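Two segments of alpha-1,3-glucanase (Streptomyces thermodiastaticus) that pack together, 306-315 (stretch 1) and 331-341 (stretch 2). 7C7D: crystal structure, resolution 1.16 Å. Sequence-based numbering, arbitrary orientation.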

# COMPACT_ATOMS: atom_id res chain seq x y z
N ASP A 306 2.58 -7.36 15.94
CA ASP A 306 1.12 -7.23 15.91
C ASP A 306 0.58 -7.36 14.49
O ASP A 306 -0.12 -6.49 13.98
N ASN A 307 0.89 -8.49 13.87
CA ASN A 307 0.83 -8.64 12.43
C ASN A 307 -0.08 -9.80 12.04
O ASN A 307 -0.41 -10.66 12.86
N PHE A 308 -0.49 -9.82 10.77
CA PHE A 308 -1.21 -10.98 10.24
C PHE A 308 -0.26 -12.16 10.05
O PHE A 308 -0.48 -13.25 10.60
N VAL A 309 0.83 -11.97 9.31
CA VAL A 309 1.89 -12.97 9.20
C VAL A 309 3.20 -12.34 9.65
O VAL A 309 3.55 -11.24 9.21
N ASN A 310 3.90 -13.04 10.54
CA ASN A 310 5.19 -12.59 11.05
C ASN A 310 6.16 -13.75 10.91
O ASN A 310 6.03 -14.76 11.61
N GLY A 311 7.13 -13.61 10.01
CA GLY A 311 8.15 -14.62 9.85
C GLY A 311 8.08 -15.37 8.54
O GLY A 311 8.06 -14.78 7.45
N SER A 312 8.02 -16.69 8.62
CA SER A 312 8.24 -17.56 7.47
C SER A 312 7.02 -18.44 7.22
O SER A 312 6.54 -19.12 8.13
N LEU A 313 6.57 -18.46 5.96
CA LEU A 313 5.57 -19.41 5.51
C LEU A 313 6.18 -20.60 4.80
O LEU A 313 5.45 -21.48 4.32
N GLY A 314 7.51 -20.67 4.75
CA GLY A 314 8.20 -21.77 4.12
C GLY A 314 8.13 -21.73 2.61
O GLY A 314 7.55 -20.82 2.02
N PRO A 315 8.74 -22.72 1.97
CA PRO A 315 8.73 -22.77 0.50
C PRO A 315 7.40 -23.25 -0.06
O PRO A 315 6.69 -24.05 0.55
N LEU A 331 2.05 -8.43 6.28
CA LEU A 331 2.96 -9.57 6.19
C LEU A 331 4.38 -9.06 6.39
O LEU A 331 4.91 -8.35 5.52
N TRP A 332 4.96 -9.40 7.52
CA TRP A 332 6.36 -9.10 7.81
C TRP A 332 7.09 -10.41 7.60
O TRP A 332 7.01 -11.32 8.44
N LEU A 333 7.77 -10.54 6.47
CA LEU A 333 8.28 -11.82 6.00
C LEU A 333 9.79 -11.87 6.14
O LEU A 333 10.50 -10.96 5.70
N THR A 334 10.29 -12.95 6.74
CA THR A 334 11.71 -13.17 6.92
C THR A 334 12.00 -14.64 6.70
O THR A 334 11.09 -15.48 6.72
N GLY A 335 13.27 -14.96 6.50
CA GLY A 335 13.65 -16.36 6.41
C GLY A 335 13.19 -16.98 5.10
O GLY A 335 13.11 -16.32 4.06
N THR A 336 12.88 -18.27 5.15
CA THR A 336 12.56 -19.00 3.94
C THR A 336 11.12 -18.77 3.53
O THR A 336 10.19 -19.15 4.26
N ASN A 337 10.93 -18.15 2.37
CA ASN A 337 9.61 -17.97 1.77
C ASN A 337 9.70 -18.26 0.28
O ASN A 337 9.04 -17.60 -0.53
N ASP A 338 10.52 -19.24 -0.11
CA ASP A 338 10.85 -19.44 -1.52
C ASP A 338 9.59 -19.59 -2.34
O ASP A 338 8.72 -20.41 -2.02
N ASP A 339 9.50 -18.83 -3.43
CA ASP A 339 8.44 -18.97 -4.41
C ASP A 339 7.07 -18.58 -3.87
O ASP A 339 6.05 -18.91 -4.47
N LEU A 340 7.02 -17.87 -2.74
CA LEU A 340 5.75 -17.45 -2.18
C LEU A 340 4.99 -16.59 -3.18
O LEU A 340 5.57 -15.71 -3.83
N VAL A 341 3.69 -16.82 -3.29
CA VAL A 341 2.81 -15.98 -4.11
C VAL A 341 1.79 -15.32 -3.19
O VAL A 341 1.01 -16.02 -2.51

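The two segments first meet as neighbouring parallel strands, with Val309, Asn310 and Gly311 paired to Leu331, Trp332 and Leu333. The backbone stitches them together: Trp332 N donates to Val309 O (2.9 Å), Gly311 N to Trp332 O (2.8 Å) and Thr334 N to Gly311 O (3.0 Å). Side chains then alternate between the two faces of this small sheet.

The face that carries Val309, Leu331 and Leu333 is oily. Leu331, with chi1 m and chi2 p, brings its branch point against two neighbours: its CG lies 4.1 Å from Val309 CB and 3.9 Å from CD2 of the Phe308 ring. Phe308 (chi1 t), a loop residue just before the strand, leaves its backbone sideways, but its ring swings back to reach the leucine. Val309, also t, extends CG1 to 3.9 Å from Leu333 CD2, so the compact, branched valine meets both leucines. Gly311 adds no bump on this face, and its backbone angles (phi 112°, psi -126°) would jam a CB against the preceding carbonyl oxygen.

The other face carries Asn310 and Trp332, both t. Of the residues in either stretch, Trp332 has the most surface covered by the other stretch. Asn310 OD1 comes within 3.1 Å of Trp332 CE3, while Asn307 (m) places ND2 3.7 Å from Trp332 CB. Asn307 ND2 also donates to Asn310 OD1 (2.9 Å), a bond that braces the two asparagines beside the tryptophan.

Beyond the strands, polar groups take over. Ser312 (t) is small enough to fit close against the second stretch: its CB is 3.5 Å from Thr334 O, and its OG donates to Thr336 O at 2.7 Å. Gly314 N makes a weak hydrogen bond to Thr336 O (3.1 Å). Asn337 (m) starts sideways, yet its amide reaches across so that OD1 accepts from Leu313 N at 2.8 Å, giving the backbone NH of buried Leu313 a partner. Leu313 (m, t) meets Leu340 (t, p) in a separate apolar contact, CD1 to CD1 at 4.0 Å.

At the far end, Pro315 lays its compact ring against the second stretch. Its CD rests 3.9 Å from CG2 of Thr336 (m), and its CB lies 4.0 Å from CB of Asp338 (m). Gly314 just before it suits a positive phi, and a CB there would clash with Pro315 CD, 2.9 Å away. The O of water 1 lies 2.7 Å from Gly314 O and 2.9 Å from Asp338 O, placed to link the two carbonyls beside the type II turn from Asn337 to Leu340.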

# COMPACT_ATOMS: atom_id res chain seq x y z
CB ASP A 306 0.69 -5.89 16.50
CG ASP A 306 1.24 -5.65 17.87
OD1 ASP A 306 1.39 -6.62 18.65
OD2 ASP A 306 1.52 -4.46 18.18
CB ASN A 307 2.24 -8.88 11.89
CG ASN A 307 3.18 -7.75 12.25
OD1 ASN A 307 2.75 -6.62 12.43
ND2 ASN A 307 4.48 -8.04 12.35
CB PHE A 308 -1.98 -10.58 8.97
CG PHE A 308 -2.22 -11.69 7.97
CD1 PHE A 308 -2.93 -12.84 8.31
CD2 PHE A 308 -1.75 -11.57 6.67
CE1 PHE A 308 -3.16 -13.85 7.37
CE2 PHE A 308 -1.98 -12.56 5.73
CZ PHE A 308 -2.68 -13.70 6.06
CB VAL A 309 2.03 -13.51 7.76
CG1 VAL A 309 3.27 -14.39 7.65
CG2 VAL A 309 0.78 -14.28 7.38
CB ASN A 310 5.06 -12.19 12.52
CG ASN A 310 6.24 -11.39 13.00
OD1 ASN A 310 6.36 -10.21 12.68
ND2 ASN A 310 7.10 -12.01 13.80
CB SER A 312 9.46 -18.44 7.72
OG SER A 312 9.51 -19.52 6.81
CB LEU A 313 4.55 -18.72 4.59
CG LEU A 313 3.70 -17.64 5.26
CD1 LEU A 313 2.81 -16.97 4.22
CD2 LEU A 313 2.88 -18.23 6.40
CB PRO A 315 9.84 -23.79 0.19
CG PRO A 315 9.85 -24.69 1.40
CD PRO A 315 9.56 -23.78 2.57
CB LEU A 331 2.83 -10.31 4.87
CG LEU A 331 1.47 -10.97 4.56
CD1 LEU A 331 0.51 -10.00 3.87
CD2 LEU A 331 1.66 -12.22 3.72
CB TRP A 332 6.48 -8.59 9.24
CG TRP A 332 7.85 -8.15 9.54
CD1 TRP A 332 8.43 -6.99 9.16
CD2 TRP A 332 8.84 -8.89 10.26
NE1 TRP A 332 9.72 -6.94 9.60
CE2 TRP A 332 10.00 -8.10 10.29
CE3 TRP A 332 8.86 -10.14 10.88
CZ2 TRP A 332 11.17 -8.51 10.92
CZ3 TRP A 332 10.02 -10.55 11.52
CH2 TRP A 332 11.16 -9.73 11.53
CB LEU A 333 7.85 -12.08 4.56
CG LEU A 333 6.34 -12.26 4.40
CD1 LEU A 333 5.88 -12.03 2.95
CD2 LEU A 333 5.90 -13.64 4.88
CB THR A 334 12.14 -12.84 8.36
OG1 THR A 334 11.40 -13.66 9.28
CG2 THR A 334 11.90 -11.38 8.68
CB THR A 336 12.81 -20.49 4.15
OG1 THR A 336 14.18 -20.69 4.52
CG2 THR A 336 12.52 -21.28 2.87
CB ASN A 337 9.07 -16.57 2.02
CG ASN A 337 8.57 -16.39 3.43
OD1 ASN A 337 7.57 -17.00 3.83
ND2 ASN A 337 9.26 -15.56 4.20
CB ASP A 338 11.67 -20.72 -1.70
CG ASP A 338 13.01 -20.69 -0.98
OD1 ASP A 338 13.33 -19.74 -0.25
OD2 ASP A 338 13.76 -21.68 -1.16
CB ASP A 339 8.42 -20.36 -5.05
CG ASP A 339 9.80 -20.80 -5.48
OD1 ASP A 339 10.41 -20.06 -6.25
OD2 ASP A 339 10.28 -21.86 -5.02
CB LEU A 340 6.00 -16.65 -0.89
CG LEU A 340 4.80 -15.97 -0.22
CD1 LEU A 340 3.82 -17.00 0.35
CD2 LEU A 340 5.27 -15.03 0.87
CB VAL A 341 2.11 -16.77 -5.23
CG1 VAL A 341 1.17 -15.86 -6.01
CG2 VAL A 341 3.15 -17.41 -6.14
O HOH W 1 6.51 -19.82 -0.28